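Local structure of uncharacterized protein (Streptococcus pneumoniae, 3LFT) at residues 228-233 / 269-274; 117-122 / 152-157; 6-11 / 53-58; 84-89 / 108-113; 164-169 / 185-190. The protein binds L-tryptophan and probably serves as the substrate-binding component of an ABC transporter. All coordinates share one frame; numbering follows the deposited sequence. Where two conformers were deposited one is given.

Contact 1: 228-233 / 269-274; sequences GLASVV and SVINKK
G228 meets N272 through its carbonyl O, 3.2 Å from N272 CB, where 269-274 leaves its strand and turns into a helix. Next, L229 O accepts the N-H of N272 in a nearly straight bond (N to O 2.8 Å, 167° at the hydrogen). The side chain of N272 serves other partners: OD1 caps the following helix at I275 N, while ND2 donates to V224 O. A230 forms a non-hydrogen-bonded antiparallel pair with I271, and its CB sits 3.3 Å from V270 O. S231 and V270 make the hydrogen-bonded pair, S231 N to V270 O at 3.0 Å and V270 N to S231 O at 2.9 Å. V232 then faces S269 in another non-hydrogen-bonded pair, its side chain on the same sheet face as A230 and I271. On V233, CG2 packs 3.8 Å from CG1 of V270, a methyl that chi1 of 51° sets between its own backbone N and carbonyl carbon. Main-chain bonding thus carries this antiparallel ladder, one edge of a small mixed sheet in which 268-271 also pairs with 293-294; direct apolar contact between side chains is slight, and most of them pack against helices 119-129, 221-224 and 285-290.

Contact 2: 117-122 / 152-157; sequences NPAQQQ and EEFKAY
The phenol ring of Y157 has Q120 CB over the centre of one face, a CH-pi contact with CB 3.8 Å from the ring centroid and 10° off the normal. Q120 CG stands anti to the backbone N (chi1 176°), and the chain, extended beyond CG, brings OE1 to 3.6 Å from Y157 CE1, the amide plane oblique to the ring. The F154 ring is approached obliquely by Q122 OE1, 4.1 Å from CD1, and it stacks with the ring of W191. This is helix-to-helix packing within the alpha/beta lobe built on the parallel sheet of 135-141, 164-170, 189-192 and 216-218: the first turn of helix 119-129 lies against helix 145-160. A119, small and directed at the other helix, lets them come close; its CB is 3.9 Å from F154 CA and 4.0 Å from Y157 CD2. Ahead of the helix, P118 at the N-cap is the centre of an inverse gamma turn. N117 and Q122 pair their amides reciprocally, with N117 ND2 to Q122 OE1 and Q122 NE2 to N117 OD1 both at 2.9 Å. Buried Q122 has further bonds, OE1 accepting from W191 NE1 and NE2 donating to V232 O, so its amide is gripped at both ends and its rotation is fixed. One water also bridges the two segments, donating to N117 O and to E153 OE1, which also bonds H116 NE2; the water lies 2.7 Å from E153 OE1.

Contact 3: 6-11 / 53-58; sequences GVLQFV and TMSKQL
Strand 6-9, touching through G6 and L8, runs almost antiparallel to helix 53-58, whose M54, S55 and L58 face it: the axes of these short segments are 9.2 Å apart and their directions differ by 170°. No hydrogen bond joins them, and the interface is largely apolar. L8 is the strand's main contributor. With CG anti to its backbone N (chi1 179°), it projects at the helix and divides its atoms among three residues. CD1 lies 3.9 Å from the selenium of M54, which is deposited as selenomethionine, and equally far from M54 CB, the two side chains crossing at about a right angle. CD2 touches S55 OG at 3.6 Å, a hydroxyl that is itself hydrogen-bonded to V51 O one turn back in its helix. CB of L8 meets CD1 of L58 at 3.7 Å. L58 spreads its two methyls along the strand: CD1 sits beside L8, while CD2 lies 3.9 Å from G6 CA, where the lack of a side chain leaves room for it. V7, between G6 and L8, points away from the helix and packs on Y20 of helix 14-29. The strand is hydrogen-bonded to 37-43 along one edge and to 65-69 along the other. Helix 48-58 is the link of the beta-alpha-beta crossover that joins those two neighbours over strand 3-9, as in Rossmann-like sheets; M54 also rests on M42, L58 on V66, and helix 71-80 flanks the site, with A73 against L8 and L77 against S55.

Contact 4: 84-89 / 108-113; sequences LPVIMA and GNVTGV
V86, V110 and M88 form the tight part of this pair of parallel strands. M88, deposited as selenomethionine, reaches across the neighbouring strand: its CG lies 3.6 Å from V110 CG1, and a bend at chi3 (-59°) folds CE back to 3.6 Å from G112 N. G112 has backbone angles suited to glycine, and M88 O occupies the place a CB would need. V86 CB packs 4.0 Å from V110 CG2, and on the other face I87 and T111 lie side by side, CD1 to CG2, while T111 OG1 bonds T259 O. Four backbone bonds zip the strands: V86 N to N109 O, T111 N to V86 O, M88 N to T111 O (2.8 Å) and V113 N to M88 O. Looser and partly exposed is the end at L84, P85 and N109, before the strands begin. It is tied by a side chain: N109 ND2 donates to L84 O at 2.7 Å, straight at 167°, the acceptor in the amide plane, and the same nitrogen reaches T81 O. An 18-residue loop without helix or strand carries the chain back to start a parallel neighbour. The arrangement belongs to the six-stranded parallel sheet of the N-terminal alpha/beta lobe, the fold found in periplasmic binding proteins, and the A89 side chain, at the strand's C-terminal end, is about 8 Å from the bound tryptophan.

Contact 5: 164-169 / 185-190; sequences TVETFA and SKVDAI
K186 approaches the F168 ring at its edge: CD lies near the ring plane, 4.0 Å from CZ and 4.1 Å from CE1. The lysine chain leaves its backbone with CG anti to the carbonyl carbon (chi1 -69°) and stays extended as far as CE, so that aliphatic carbons meet the aromatic rim; at the end, chi4 of -71° turns NZ off that line. CB of the same residue is 4.2 Å from OE2 of E166. The charged ends of this pair are not in contact, NZ staying 4.7 Å from E166 OE1, though their opposite charges may attract weakly. V187, the buried member of the contact, points at the first segment and brings CG1 to 4.0 Å from CE2 of F168, the two side chains sliding past each other in opposite directions. Beyond it D188 turns to the start of strand 135-141, OD2 accepting from the backbone N of K134 and T135. Backbones are well separated here, the nearest CA atoms, of E166 and V187, being 7.9 Å apart, because strand 135-141 runs between 164-170 and 189-192 in the sheet. E166 and F168 thus reach over it, while helix 176-183 makes the crossover linking strands 164-170 and 189-192, its T179 and M183 packing on F168; V165 points away and packs on F154 and A158 of helix 145-160.

From the N terminus the contacts close five successive loops, none nesting or crossing. Contact 3 closes the first, and contact 4 follows in the same six-stranded sheet of the N-terminal lobe. Strand 110-115 then leads directly into contact 2, where the chain has entered the second lobe; contact 5 comes next, after helix 145-160. Contact 1 closes last, its intervening chain returning to the first lobe with helix 236-251 and strand 262-264 before coming back. Within the second lobe contact 2 touches both contact 1 and contact 5, which do not touch each other. Contacts 3 and 1, about 32 Å apart between centres, lie on opposite sides of the chain's centre.

Contact 1: 228-233 / 269-274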
# COMPACT_ATOMS: atom_id res chain seq x y z
N GLY A 228 0.69 11.82 10.98
CA GLY A 228 1.96 11.91 10.26
C GLY A 228 2.20 13.33 9.78
O GLY A 228 1.26 14.13 9.68
N LEU A 229 3.46 13.65 9.50
CA LEU A 229 3.83 14.97 9.02
C LEU A 229 3.53 15.14 7.53
O LEU A 229 2.86 16.10 7.13
CB LEU A 229 5.30 15.22 9.31
CG LEU A 229 5.89 16.48 8.64
CD1 LEU A 229 5.21 17.74 9.13
CD2 LEU A 229 7.40 16.56 8.84
N ALA A 230 4.03 14.21 6.71
CA ALA A 230 3.94 14.37 5.27
C ALA A 230 4.39 13.09 4.61
O ALA A 230 5.00 12.21 5.23
CB ALA A 230 4.85 15.53 4.82
N SER A 231 4.04 12.97 3.34
CA SER A 231 4.55 11.90 2.49
C SER A 231 4.38 12.26 1.02
O SER A 231 3.95 13.37 0.69
CB SER A 231 3.90 10.55 2.82
OG SER A 231 4.57 9.51 2.14
N VAL A 232 4.71 11.31 0.15
CA VAL A 232 4.42 11.39 -1.29
C VAL A 232 3.71 10.09 -1.62
O VAL A 232 4.24 9.01 -1.34
CB VAL A 232 5.69 11.57 -2.14
CG1 VAL A 232 5.31 11.75 -3.60
CG2 VAL A 232 6.51 12.77 -1.62
N VAL A 233 2.49 10.20 -2.17
CA VAL A 233 1.57 9.06 -2.20
C VAL A 233 0.82 8.97 -3.50
O VAL A 233 0.63 9.96 -4.20
CB VAL A 233 0.55 9.14 -1.02
CG1 VAL A 233 1.29 9.07 0.32
CG2 VAL A 233 -0.29 10.41 -1.10
N SER A 269 2.65 15.00 -3.20
CA SER A 269 2.86 15.13 -1.77
C SER A 269 1.53 15.30 -1.03
O SER A 269 0.51 15.77 -1.59
CB SER A 269 3.79 16.30 -1.47
OG SER A 269 3.14 17.49 -1.84
N VAL A 270 1.57 14.96 0.25
CA VAL A 270 0.50 15.25 1.20
C VAL A 270 1.16 15.80 2.45
O VAL A 270 2.12 15.22 2.95
CB VAL A 270 -0.40 14.01 1.45
CG1 VAL A 270 0.42 12.78 1.82
CG2 VAL A 270 -1.47 14.31 2.50
N ILE A 271 0.66 16.93 2.93
CA ILE A 271 1.29 17.65 4.03
C ILE A 271 0.26 17.93 5.11
O ILE A 271 -0.82 18.47 4.82
CB ILE A 271 1.91 18.98 3.55
CG1 ILE A 271 2.87 18.74 2.39
CG2 ILE A 271 2.60 19.72 4.73
CD1 ILE A 271 3.43 19.98 1.80
N ASN A 272 0.60 17.58 6.34
CA ASN A 272 -0.26 17.88 7.48
C ASN A 272 0.24 19.16 8.11
O ASN A 272 1.22 19.17 8.86
CB ASN A 272 -0.27 16.71 8.47
CG ASN A 272 -1.33 16.84 9.51
OD1 ASN A 272 -1.61 17.93 10.02
ND2 ASN A 272 -1.91 15.71 9.88
N LYS A 273 -0.45 20.24 7.77
CA LYS A 273 -0.01 21.58 8.12
C LYS A 273 0.04 21.79 9.62
O LYS A 273 1.03 22.34 10.13
CB LYS A 273 -0.91 22.63 7.45
CG LYS A 273 -0.51 24.06 7.77
CD LYS A 273 -1.33 25.04 6.96
CE LYS A 273 -0.56 25.48 5.75
NZ LYS A 273 -1.00 26.83 5.30
N LYS A 274 -1.01 21.37 10.32
CA LYS A 274 -1.04 21.56 11.77
C LYS A 274 0.03 20.72 12.47
O LYS A 274 0.68 21.21 13.39
CB LYS A 274 -2.42 21.28 12.36

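Contact 2: 117-122 / 152-157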
# COMPACT_ATOMS: atom_id res chain seq x y z
N ASN A 117 6.20 2.62 -4.63
CA ASN A 117 6.47 3.72 -3.69
C ASN A 117 7.46 4.74 -4.23
O ASN A 117 8.56 4.37 -4.65
CB ASN A 117 7.00 3.18 -2.37
CG ASN A 117 7.07 4.27 -1.31
OD1 ASN A 117 6.03 4.92 -1.03
ND2 ASN A 117 8.25 4.51 -0.73
N PRO A 118 7.09 6.05 -4.22
CA PRO A 118 7.99 7.06 -4.79
C PRO A 118 9.08 7.47 -3.80
O PRO A 118 9.07 8.56 -3.21
CB PRO A 118 7.05 8.22 -5.14
CG PRO A 118 5.90 8.05 -4.28
CD PRO A 118 5.75 6.59 -3.94
N ALA A 119 10.04 6.57 -3.64
CA ALA A 119 11.09 6.75 -2.66
C ALA A 119 11.94 8.00 -2.90
O ALA A 119 12.25 8.71 -1.96
CB ALA A 119 11.98 5.51 -2.59
N GLN A 120 12.35 8.22 -4.14
CA GLN A 120 13.17 9.40 -4.44
C GLN A 120 12.48 10.68 -4.01
O GLN A 120 13.09 11.55 -3.36
CB GLN A 120 13.54 9.44 -5.93
CG GLN A 120 14.33 10.70 -6.32
CD GLN A 120 14.72 10.74 -7.79
OE1 GLN A 120 14.76 9.71 -8.47
NE2 GLN A 120 15.01 11.94 -8.30
N GLN A 121 11.20 10.79 -4.36
CA GLN A 121 10.43 11.98 -4.00
C GLN A 121 10.23 12.11 -2.50
O GLN A 121 10.23 13.23 -1.97
CB GLN A 121 9.07 12.02 -4.70
CG GLN A 121 9.11 12.37 -6.17
CD GLN A 121 7.73 12.24 -6.77
OE1 GLN A 121 7.38 11.20 -7.30
NE2 GLN A 121 6.92 13.30 -6.63
N GLN A 122 10.09 11.00 -1.79
CA GLN A 122 9.98 11.05 -0.34
C GLN A 122 11.28 11.54 0.28
O GLN A 122 11.24 12.37 1.20
CB GLN A 122 9.59 9.69 0.21
CG GLN A 122 8.15 9.34 -0.13
CD GLN A 122 7.77 7.92 0.20
OE1 GLN A 122 8.61 7.11 0.61
NE2 GLN A 122 6.50 7.60 0.01
N GLU A 152 14.68 -1.36 0.79
CA GLU A 152 15.91 -1.39 -0.00
C GLU A 152 16.03 -0.14 -0.88
O GLU A 152 17.06 0.53 -0.87
CB GLU A 152 15.98 -2.65 -0.88
CG GLU A 152 16.17 -3.96 -0.12
CD GLU A 152 15.90 -5.18 -0.98
OE1 GLU A 152 15.46 -5.02 -2.14
OE2 GLU A 152 16.13 -6.31 -0.50
N GLU A 153 14.97 0.18 -1.62
CA GLU A 153 15.01 1.31 -2.55
C GLU A 153 15.13 2.64 -1.82
O GLU A 153 15.89 3.52 -2.21
CB GLU A 153 13.77 1.28 -3.46
CG GLU A 153 13.75 0.12 -4.45
CD GLU A 153 12.64 0.22 -5.48
OE1 GLU A 153 12.12 1.34 -5.71
OE2 GLU A 153 12.31 -0.83 -6.07
N PHE A 154 14.38 2.78 -0.74
CA PHE A 154 14.43 4.00 0.06
C PHE A 154 15.81 4.23 0.66
O PHE A 154 16.33 5.32 0.63
CB PHE A 154 13.31 4.00 1.12
CG PHE A 154 13.28 5.25 1.99
CD1 PHE A 154 12.56 6.37 1.59
CD2 PHE A 154 13.98 5.30 3.19
CE1 PHE A 154 12.52 7.50 2.39
CE2 PHE A 154 13.94 6.43 4.01
CZ PHE A 154 13.21 7.55 3.58
N LYS A 155 16.39 3.17 1.20
CA LYS A 155 17.72 3.27 1.81
C LYS A 155 18.75 3.72 0.78
O LYS A 155 19.61 4.56 1.07
CB LYS A 155 18.10 1.91 2.44
CG LYS A 155 19.33 1.91 3.31
CD LYS A 155 19.54 0.52 3.90
CE LYS A 155 20.92 0.35 4.52
NZ LYS A 155 21.12 1.17 5.75
N ALA A 156 18.67 3.19 -0.43
CA ALA A 156 19.62 3.56 -1.47
C ALA A 156 19.53 5.06 -1.81
O ALA A 156 20.54 5.76 -1.86
CB ALA A 156 19.44 2.69 -2.71
N TYR A 157 18.30 5.56 -1.98
CA TYR A 157 18.10 6.98 -2.26
C TYR A 157 18.49 7.88 -1.10
O TYR A 157 19.11 8.94 -1.29
CB TYR A 157 16.66 7.26 -2.66
CG TYR A 157 16.39 6.97 -4.11
CD1 TYR A 157 17.01 7.72 -5.11
CD2 TYR A 157 15.51 5.95 -4.48
CE1 TYR A 157 16.77 7.45 -6.45
CE2 TYR A 157 15.27 5.68 -5.83
CZ TYR A 157 15.90 6.44 -6.80
OH TYR A 157 15.67 6.18 -8.14
O HOH W 1 10.23 2.21 -3.96

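Contact 3: 6-11 / 53-58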
# COMPACT_ATOMS: atom_id res chain seq x y z
N GLY A 6 -14.84 -13.11 -6.69
CA GLY A 6 -14.50 -13.15 -5.28
C GLY A 6 -13.45 -12.09 -5.00
O GLY A 6 -12.55 -11.85 -5.81
N VAL A 7 -13.58 -11.43 -3.85
CA VAL A 7 -12.64 -10.36 -3.44
C VAL A 7 -12.15 -10.65 -2.04
O VAL A 7 -12.96 -10.84 -1.12
CB VAL A 7 -13.31 -8.99 -3.47
CG1 VAL A 7 -12.37 -7.89 -2.96
CG2 VAL A 7 -13.80 -8.64 -4.87
N LEU A 8 -10.82 -10.71 -1.88
CA LEU A 8 -10.21 -10.88 -0.56
C LEU A 8 -9.45 -9.60 -0.25
O LEU A 8 -8.48 -9.25 -0.93
CB LEU A 8 -9.25 -12.09 -0.53
CG LEU A 8 -8.53 -12.32 0.81
CD1 LEU A 8 -9.52 -12.66 1.93
CD2 LEU A 8 -7.49 -13.43 0.66
N GLN A 9 -9.93 -8.88 0.78
CA GLN A 9 -9.20 -7.73 1.28
C GLN A 9 -8.35 -8.21 2.46
O GLN A 9 -8.83 -8.86 3.37
CB GLN A 9 -10.19 -6.65 1.70
CG GLN A 9 -9.48 -5.38 2.20
CD GLN A 9 -10.46 -4.25 2.41
OE1 GLN A 9 -11.41 -4.06 1.66
NE2 GLN A 9 -10.21 -3.47 3.47
N PHE A 10 -7.06 -7.87 2.44
CA PHE A 10 -6.15 -8.46 3.42
C PHE A 10 -6.53 -8.07 4.85
O PHE A 10 -6.50 -8.91 5.74
CB PHE A 10 -4.69 -8.07 3.13
CG PHE A 10 -3.72 -8.52 4.19
CD1 PHE A 10 -3.68 -9.85 4.62
CD2 PHE A 10 -2.87 -7.60 4.79
CE1 PHE A 10 -2.80 -10.25 5.59
CE2 PHE A 10 -1.98 -7.99 5.79
CZ PHE A 10 -1.94 -9.32 6.19
N VAL A 11 -6.86 -6.80 5.07
CA VAL A 11 -7.09 -6.28 6.42
C VAL A 11 -7.87 -4.99 6.26
O VAL A 11 -7.91 -4.40 5.19
CB VAL A 11 -5.72 -6.01 7.14
CG1 VAL A 11 -4.95 -4.86 6.50
CG2 VAL A 11 -5.87 -5.76 8.63
N THR A 53 -7.44 -19.90 4.56
CA THR A 53 -8.76 -20.51 4.54
C THR A 53 -9.70 -19.81 3.56
O THR A 53 -10.40 -20.45 2.77
CB THR A 53 -9.32 -20.55 5.96
OG1 THR A 53 -8.48 -21.44 6.74
CG2 THR A 53 -10.73 -21.07 5.98
N MSE A 54 -9.67 -18.48 3.57
CA MSE A 54 -10.54 -17.72 2.69
C MSE A 54 -10.11 -17.85 1.24
O MSE A 54 -10.97 -17.97 0.37
CB MSE A 54 -10.58 -16.25 3.10
CG MSE A 54 -11.27 -16.09 4.45
SE MSE A 54 -11.25 -14.24 5.07
CE MSE A 54 -12.41 -14.46 6.58
N SER A 55 -8.81 -17.86 0.96
CA SER A 55 -8.35 -18.06 -0.41
C SER A 55 -8.82 -19.40 -0.95
O SER A 55 -9.28 -19.50 -2.10
CB SER A 55 -6.84 -17.98 -0.51
OG SER A 55 -6.35 -16.67 -0.25
N LYS A 56 -8.71 -20.45 -0.13
CA LYS A 56 -9.12 -21.77 -0.55
C LYS A 56 -10.61 -21.77 -0.94
O LYS A 56 -10.98 -22.34 -1.96
CB LYS A 56 -8.80 -22.78 0.56
CG LYS A 56 -9.10 -24.23 0.23
CD LYS A 56 -8.63 -25.11 1.38
CE LYS A 56 -8.59 -26.58 1.03
NZ LYS A 56 -8.25 -27.29 2.27
N GLN A 57 -11.43 -21.10 -0.14
CA GLN A 57 -12.86 -21.01 -0.40
C GLN A 57 -13.14 -20.23 -1.70
O GLN A 57 -13.88 -20.70 -2.56
CB GLN A 57 -13.56 -20.34 0.79
CG GLN A 57 -13.66 -21.25 2.00
CD GLN A 57 -13.92 -20.56 3.33
OE1 GLN A 57 -13.79 -19.33 3.48
NE2 GLN A 57 -14.24 -21.36 4.33
N LEU A 58 -12.51 -19.07 -1.84
CA LEU A 58 -12.82 -18.16 -2.96
C LEU A 58 -12.48 -18.73 -4.33
O LEU A 58 -13.13 -18.40 -5.32
CB LEU A 58 -12.14 -16.80 -2.75
CG LEU A 58 -12.72 -15.91 -1.63
CD1 LEU A 58 -11.71 -14.80 -1.26
CD2 LEU A 58 -14.07 -15.30 -2.03

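Contact 4: 84-89 / 108-113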
# COMPACT_ATOMS: atom_id res chain seq x y z
N LEU A 84 -7.38 -20.13 -12.28
CA LEU A 84 -8.41 -19.10 -12.21
C LEU A 84 -7.73 -17.72 -12.24
O LEU A 84 -6.74 -17.52 -11.53
CB LEU A 84 -9.22 -19.26 -10.92
CG LEU A 84 -10.43 -18.35 -10.77
CD1 LEU A 84 -11.52 -18.74 -11.75
CD2 LEU A 84 -10.93 -18.40 -9.33
N PRO A 85 -8.26 -16.74 -13.01
CA PRO A 85 -7.61 -15.41 -12.97
C PRO A 85 -7.59 -14.78 -11.58
O PRO A 85 -8.61 -14.78 -10.86
CB PRO A 85 -8.47 -14.58 -13.92
CG PRO A 85 -9.06 -15.56 -14.87
CD PRO A 85 -9.33 -16.79 -14.03
N VAL A 86 -6.43 -14.24 -11.22
CA VAL A 86 -6.22 -13.53 -9.97
C VAL A 86 -5.83 -12.09 -10.33
O VAL A 86 -4.85 -11.86 -11.04
CB VAL A 86 -5.11 -14.18 -9.15
CG1 VAL A 86 -4.81 -13.36 -7.88
CG2 VAL A 86 -5.49 -15.63 -8.79
N ILE A 87 -6.61 -11.14 -9.84
CA ILE A 87 -6.34 -9.73 -10.12
C ILE A 87 -5.77 -9.07 -8.87
O ILE A 87 -6.41 -9.06 -7.81
CB ILE A 87 -7.63 -8.99 -10.55
CG1 ILE A 87 -8.37 -9.72 -11.68
CG2 ILE A 87 -7.30 -7.55 -10.96
CD1 ILE A 87 -7.56 -10.09 -12.93
N MSE A 88 -4.56 -8.54 -9.01
CA MSE A 88 -3.91 -7.79 -7.95
C MSE A 88 -4.51 -6.39 -7.84
O MSE A 88 -4.59 -5.67 -8.84
CB MSE A 88 -2.43 -7.61 -8.27
CG MSE A 88 -1.64 -8.92 -8.46
SE MSE A 88 0.24 -8.60 -8.91
CE MSE A 88 0.04 -7.57 -10.53
N ALA A 89 -4.94 -6.02 -6.62
CA ALA A 89 -5.37 -4.64 -6.37
C ALA A 89 -4.36 -3.97 -5.43
O ALA A 89 -4.42 -4.16 -4.20
CB ALA A 89 -6.75 -4.63 -5.76
N GLY A 108 1.40 -16.08 -16.15
CA GLY A 108 0.53 -17.08 -15.50
C GLY A 108 -0.88 -16.53 -15.38
O GLY A 108 -1.35 -15.78 -16.24
N ASN A 109 -1.54 -16.87 -14.28
CA ASN A 109 -2.93 -16.49 -14.08
C ASN A 109 -3.13 -15.18 -13.31
O ASN A 109 -4.25 -14.83 -12.97
CB ASN A 109 -3.70 -17.63 -13.40
CG ASN A 109 -3.19 -17.94 -12.00
OD1 ASN A 109 -1.98 -18.05 -11.76
ND2 ASN A 109 -4.12 -18.17 -11.08
N VAL A 110 -2.05 -14.43 -13.08
CA VAL A 110 -2.09 -13.22 -12.26
C VAL A 110 -1.76 -11.97 -13.07
O VAL A 110 -0.76 -11.93 -13.76
CB VAL A 110 -1.09 -13.31 -11.08
CG1 VAL A 110 -1.20 -12.09 -10.19
CG2 VAL A 110 -1.27 -14.60 -10.26
N THR A 111 -2.58 -10.93 -12.96
CA THR A 111 -2.23 -9.59 -13.46
C THR A 111 -2.85 -8.57 -12.53
O THR A 111 -3.43 -8.96 -11.51
CB THR A 111 -2.66 -9.41 -14.94
OG1 THR A 111 -2.12 -8.17 -15.40
CG2 THR A 111 -4.15 -9.41 -15.10
N GLY A 112 -2.72 -7.28 -12.85
CA GLY A 112 -3.45 -6.27 -12.06
C GLY A 112 -2.72 -4.96 -11.92
O GLY A 112 -1.96 -4.57 -12.81
N VAL A 113 -2.93 -4.32 -10.77
CA VAL A 113 -2.50 -2.93 -10.52
C VAL A 113 -1.48 -2.90 -9.40
O VAL A 113 -1.66 -3.53 -8.36
CB VAL A 113 -3.75 -2.07 -10.14
CG1 VAL A 113 -3.32 -0.70 -9.60
CG2 VAL A 113 -4.66 -1.92 -11.35

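Contact 5: 164-169 / 185-190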
# COMPACT_ATOMS: atom_id res chain seq x y z
N THR A 164 21.01 8.72 6.77
CA THR A 164 21.23 7.34 7.21
C THR A 164 19.89 6.71 7.57
O THR A 164 19.00 7.38 8.12
CB THR A 164 22.19 7.29 8.42
OG1 THR A 164 23.47 7.84 8.05
CG2 THR A 164 22.40 5.85 8.91
N VAL A 165 19.73 5.44 7.21
CA VAL A 165 18.50 4.71 7.51
C VAL A 165 18.87 3.51 8.36
O VAL A 165 19.75 2.71 8.01
CB VAL A 165 17.78 4.23 6.23
CG1 VAL A 165 16.54 3.41 6.59
CG2 VAL A 165 17.40 5.39 5.33
N GLU A 166 18.23 3.44 9.53
CA GLU A 166 18.31 2.28 10.41
C GLU A 166 16.96 1.57 10.34
O GLU A 166 15.90 2.22 10.39
CB GLU A 166 18.60 2.70 11.86
CG GLU A 166 18.83 1.54 12.84
CD GLU A 166 19.52 1.96 14.14
OE1 GLU A 166 19.84 1.06 14.95
OE2 GLU A 166 19.73 3.18 14.35
N THR A 167 17.00 0.25 10.23
CA THR A 167 15.76 -0.53 10.07
C THR A 167 15.22 -1.06 11.40
O THR A 167 15.99 -1.50 12.26
CB THR A 167 15.94 -1.67 9.06
OG1 THR A 167 17.04 -2.50 9.46
CG2 THR A 167 16.23 -1.09 7.69
N PHE A 168 13.90 -0.99 11.55
CA PHE A 168 13.19 -1.46 12.73
C PHE A 168 12.00 -2.27 12.24
O PHE A 168 10.87 -1.77 12.14
CB PHE A 168 12.76 -0.30 13.63
CG PHE A 168 13.92 0.47 14.19
CD1 PHE A 168 14.47 0.12 15.43
CD2 PHE A 168 14.48 1.53 13.47
CE1 PHE A 168 15.54 0.84 15.95
CE2 PHE A 168 15.56 2.24 13.98
CZ PHE A 168 16.09 1.90 15.22
N ALA A 169 12.28 -3.51 11.88
CA ALA A 169 11.25 -4.42 11.41
C ALA A 169 10.52 -5.03 12.60
O ALA A 169 11.12 -5.34 13.63
CB ALA A 169 11.83 -5.50 10.51
N SER A 185 14.62 7.14 20.33
CA SER A 185 15.83 7.59 21.02
C SER A 185 17.06 7.46 20.11
O SER A 185 18.15 7.93 20.46
CB SER A 185 16.05 6.78 22.30
OG SER A 185 16.76 5.58 22.01
N LYS A 186 16.87 6.82 18.96
CA LYS A 186 17.98 6.51 18.03
C LYS A 186 17.95 7.29 16.71
O LYS A 186 18.97 7.38 16.02
CB LYS A 186 17.98 5.02 17.70
CG LYS A 186 18.38 4.12 18.87
CD LYS A 186 18.14 2.66 18.51
CE LYS A 186 18.67 1.71 19.58
NZ LYS A 186 20.16 1.71 19.58
N VAL A 187 16.78 7.80 16.35
CA VAL A 187 16.60 8.42 15.03
C VAL A 187 15.93 9.78 15.12
O VAL A 187 15.30 10.11 16.14
CB VAL A 187 15.80 7.51 14.06
CG1 VAL A 187 16.43 6.12 13.98
CG2 VAL A 187 14.32 7.41 14.47
N ASP A 188 16.06 10.55 14.05
CA ASP A 188 15.49 11.89 13.99
C ASP A 188 14.10 11.92 13.39
O ASP A 188 13.36 12.87 13.61
CB ASP A 188 16.40 12.81 13.18
CG ASP A 188 17.79 12.91 13.75
OD1 ASP A 188 17.91 12.99 15.00
OD2 ASP A 188 18.75 12.89 12.95
N ALA A 189 13.76 10.89 12.62
CA ALA A 189 12.48 10.83 11.94
C ALA A 189 12.12 9.39 11.72
O ALA A 189 13.02 8.54 11.62
CB ALA A 189 12.54 11.57 10.59
N ILE A 190 10.83 9.12 11.66
CA ILE A 190 10.31 7.78 11.37
C ILE A 190 9.76 7.79 9.96
O ILE A 190 9.01 8.70 9.61
CB ILE A 190 9.18 7.38 12.36
CG1 ILE A 190 9.71 7.34 13.80
CG2 ILE A 190 8.56 6.02 11.97
CD1 ILE A 190 8.59 7.36 14.84